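Local atomic coordinates of class I SAM-dependent methyltransferase (Silicibacter pomeroyi DSS-3, PDB entry 3CVO), a protein that is of unknown function but probably transfers methyl groups from S-adenosylmethionine to an unidentified acceptor. Residues Val33-Ser39 with Lys52-Glu58. Residue numbers count along the deposited sequence, not the author numbering.
Sequences VILEYGS and KHVTSVE. With EDO (1,2-ethanediol), chain O.
Start at the apolar side chains. On one face of the sheet Leu-35 CD1 lies 4.3 Å from Val-57 CG2, and the ring of Tyr-37 brings CD1 to 4.0 Å from Val-57 CB; on the other, Ile-34 CD1 sits 4.3 Å from Val-54 CG2. These pairs ride on two extended strands, 33-37 and 53-58, running parallel with axes 4.6 Å apart at 12°. The register pairs Val-33 with His-53 and continues residue by residue to Tyr-37 with Val-57. Strand 33-37 supplies both donors and acceptors from its even residues: Ile-34 N to His-53 O (2.8 Å), Thr-55 N to Ile-34 O (3.1 Å), Glu-36 N to Thr-55 O (2.7 Å), Val-57 N to Glu-36 O (2.8 Å) and, just past the strand, Gly-38 N to Val-57 O (2.8 Å). Helix 41-47 makes the crossover, so this is the first beta-alpha-beta unit of the Rossmann-like class I methyltransferase fold, whose sheet continues through strands 81-86 and 125-128. Gly-38, at phi/psi 99/135, opens the glycine-rich turn that in such enzymes typically borders the cofactor site. Glu-36 (chi1 m, chi2 t) accepts from Ser-56 OG at OE1, 2.7 Å; Tyr-28, Ser-42 and Thr-43 also bind its carboxylate. Towards the His-53 end, a water bridges Ile-34 O (2.9 Å) and Thr-55 OG1 (2.7 Å), while His-53 NE2 donates to O1 of an ethanediol at 2.8 Å. At the C-terminal ends of the strands, Glu-58 (chi1 t, chi2 p) curls back so that OE1 receives Ser-39 N at 3.0 Å and Ser-39 OG at 2.8 Å.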
loop_
_atom_site.group_PDB
_atom_site.type_symbol
_atom_site.label_atom_id
_atom_site.label_comp_id
_atom_site.label_asym_id
_atom_site.label_seq_id
_atom_site.Cartn_x
_atom_site.Cartn_y
_atom_site.Cartn_z
ATOM N N VAL A 33 -27.203 -3.429 4.309
ATOM C CA VAL A 33 -25.972 -4.125 3.900
ATOM C C VAL A 33 -24.965 -4.011 5.020
ATOM O O VAL A 33 -24.650 -2.929 5.492
ATOM C CB VAL A 33 -25.399 -3.623 2.507
ATOM C CG1 VAL A 33 -24.145 -4.433 2.066
ATOM C CG2 VAL A 33 -26.489 -3.687 1.440
ATOM N N ILE A 34 -24.467 -5.178 5.435
ATOM C CA ILE A 34 -23.549 -5.281 6.561
ATOM C C ILE A 34 -22.273 -5.959 6.101
ATOM O O ILE A 34 -22.319 -6.989 5.497
ATOM C CB ILE A 34 -24.160 -6.144 7.746
ATOM C CG1 ILE A 34 -25.397 -5.469 8.348
ATOM C CG2 ILE A 34 -23.076 -6.409 8.845
ATOM C CD1 ILE A 34 -26.426 -6.440 9.042
ATOM N N LEU A 35 -21.144 -5.336 6.399
ATOM C CA LEU A 35 -19.849 -5.940 6.133
ATOM C C LEU A 35 -19.144 -6.121 7.456
ATOM O O LEU A 35 -19.048 -5.181 8.234
ATOM C CB LEU A 35 -19.004 -5.028 5.189
ATOM C CG LEU A 35 -17.487 -5.299 5.157
ATOM C CD1 LEU A 35 -17.272 -6.757 4.656
ATOM C CD2 LEU A 35 -16.699 -4.270 4.314
ATOM N N GLU A 36 -18.679 -7.339 7.708
ATOM C CA GLU A 36 -17.916 -7.636 8.895
ATOM C C GLU A 36 -16.535 -8.108 8.569
ATOM O O GLU A 36 -16.282 -8.848 7.606
ATOM C CB GLU A 36 -18.604 -8.722 9.748
ATOM C CG GLU A 36 -20.032 -8.553 10.085
ATOM C CD GLU A 36 -20.509 -9.668 10.995
ATOM O OE1 GLU A 36 -20.255 -10.856 10.645
ATOM O OE2 GLU A 36 -21.111 -9.368 12.074
ATOM N N TYR A 37 -15.607 -7.640 9.379
ATOM C CA TYR A 37 -14.292 -8.273 9.405
ATOM C C TYR A 37 -14.193 -9.052 10.708
ATOM O O TYR A 37 -14.265 -8.468 11.778
ATOM C CB TYR A 37 -13.220 -7.212 9.353
ATOM C CG TYR A 37 -13.113 -6.409 8.076
ATOM C CD1 TYR A 37 -12.378 -6.863 7.012
ATOM C CD2 TYR A 37 -13.720 -5.158 7.970
ATOM C CE1 TYR A 37 -12.216 -6.091 5.847
ATOM C CE2 TYR A 37 -13.568 -4.370 6.832
ATOM C CZ TYR A 37 -12.808 -4.848 5.766
ATOM O OH TYR A 37 -12.555 -4.105 4.636
ATOM N N GLY A 38 -14.067 -10.365 10.608
ATOM C CA GLY A 38 -14.255 -11.241 11.750
ATOM C C GLY A 38 -15.644 -11.818 11.688
ATOM O O GLY A 38 -16.587 -11.129 11.332
ATOM N N SER A 39 -15.762 -13.111 11.915
ATOM C CA SER A 39 -17.080 -13.753 11.913
ATOM C C SER A 39 -17.313 -14.397 13.259
ATOM O O SER A 39 -16.382 -14.776 13.931
ATOM C CB SER A 39 -17.224 -14.761 10.765
ATOM O OG SER A 39 -16.485 -15.935 11.016
ATOM N N LYS A 52 -31.512 -8.550 5.267
ATOM C CA LYS A 52 -30.100 -8.107 5.274
ATOM C C LYS A 52 -29.204 -8.804 4.258
ATOM O O LYS A 52 -29.409 -9.950 3.891
ATOM C CB LYS A 52 -29.460 -8.335 6.632
ATOM C CG LYS A 52 -30.229 -7.859 7.839
ATOM C CD LYS A 52 -30.540 -6.378 7.835
ATOM C CE LYS A 52 -31.212 -5.996 9.125
ATOM N NZ LYS A 52 -31.813 -4.639 9.084
ATOM N N HIS A 53 -28.180 -8.080 3.812
ATOM C CA HIS A 53 -27.143 -8.668 3.011
ATOM C C HIS A 53 -25.851 -8.565 3.817
ATOM O O HIS A 53 -25.424 -7.467 4.126
ATOM C CB HIS A 53 -26.986 -7.931 1.686
ATOM C CG HIS A 53 -25.914 -8.496 0.810
ATOM N ND1 HIS A 53 -26.178 -9.379 -0.217
ATOM C CD2 HIS A 53 -24.566 -8.331 0.830
ATOM C CE1 HIS A 53 -25.042 -9.721 -0.800
ATOM N NE2 HIS A 53 -24.051 -9.093 -0.189
ATOM N N VAL A 54 -25.290 -9.729 4.151
ATOM C CA VAL A 54 -24.185 -9.846 5.089
ATOM C C VAL A 54 -22.995 -10.550 4.472
ATOM O O VAL A 54 -23.119 -11.582 3.836
ATOM C CB VAL A 54 -24.614 -10.596 6.375
ATOM C CG1 VAL A 54 -23.520 -10.440 7.444
ATOM C CG2 VAL A 54 -25.978 -10.084 6.843
ATOM N N THR A 55 -21.832 -9.921 4.654
ATOM C CA THR A 55 -20.564 -10.461 4.210
ATOM C C THR A 55 -19.607 -10.370 5.368
ATOM O O THR A 55 -19.501 -9.338 6.026
ATOM C CB THR A 55 -19.958 -9.715 2.959
ATOM O OG1 THR A 55 -20.948 -9.614 1.939
ATOM C CG2 THR A 55 -18.745 -10.475 2.407
ATOM N N SER A 56 -18.974 -11.492 5.655
ATOM C CA SER A 56 -18.050 -11.590 6.783
ATOM C C SER A 56 -16.729 -12.180 6.315
ATOM O O SER A 56 -16.652 -13.296 5.837
ATOM C CB SER A 56 -18.644 -12.466 7.897
ATOM O OG SER A 56 -19.970 -12.032 8.230
ATOM N N VAL A 57 -15.694 -11.372 6.451
ATOM C CA VAL A 57 -14.339 -11.721 6.052
ATOM C C VAL A 57 -13.692 -12.456 7.206
ATOM O O VAL A 57 -13.685 -12.025 8.353
ATOM C CB VAL A 57 -13.504 -10.413 5.672
ATOM C CG1 VAL A 57 -11.979 -10.742 5.436
ATOM C CG2 VAL A 57 -14.165 -9.676 4.496
ATOM N N GLU A 58 -13.124 -13.603 6.904
ATOM C CA GLU A 58 -12.608 -14.466 7.965
ATOM C C GLU A 58 -11.275 -15.127 7.572
ATOM O O GLU A 58 -11.189 -15.742 6.528
ATOM C CB GLU A 58 -13.659 -15.563 8.246
ATOM C CG GLU A 58 -13.280 -16.601 9.314
ATOM C CD GLU A 58 -12.889 -15.951 10.648
ATOM O OE1 GLU A 58 -13.735 -15.224 11.194
ATOM O OE2 GLU A 58 -11.725 -16.130 11.078
HETATM C C1 EDO O . -21.065 -10.117 -2.356
HETATM O O1 EDO O . -21.737 -9.021 -1.693
HETATM C C2 EDO O . -20.247 -10.940 -1.354
HETATM O O2 EDO O . -21.039 -11.217 -0.182
HETATM O O HOH W 1 -22.156 -7.290 2.572
#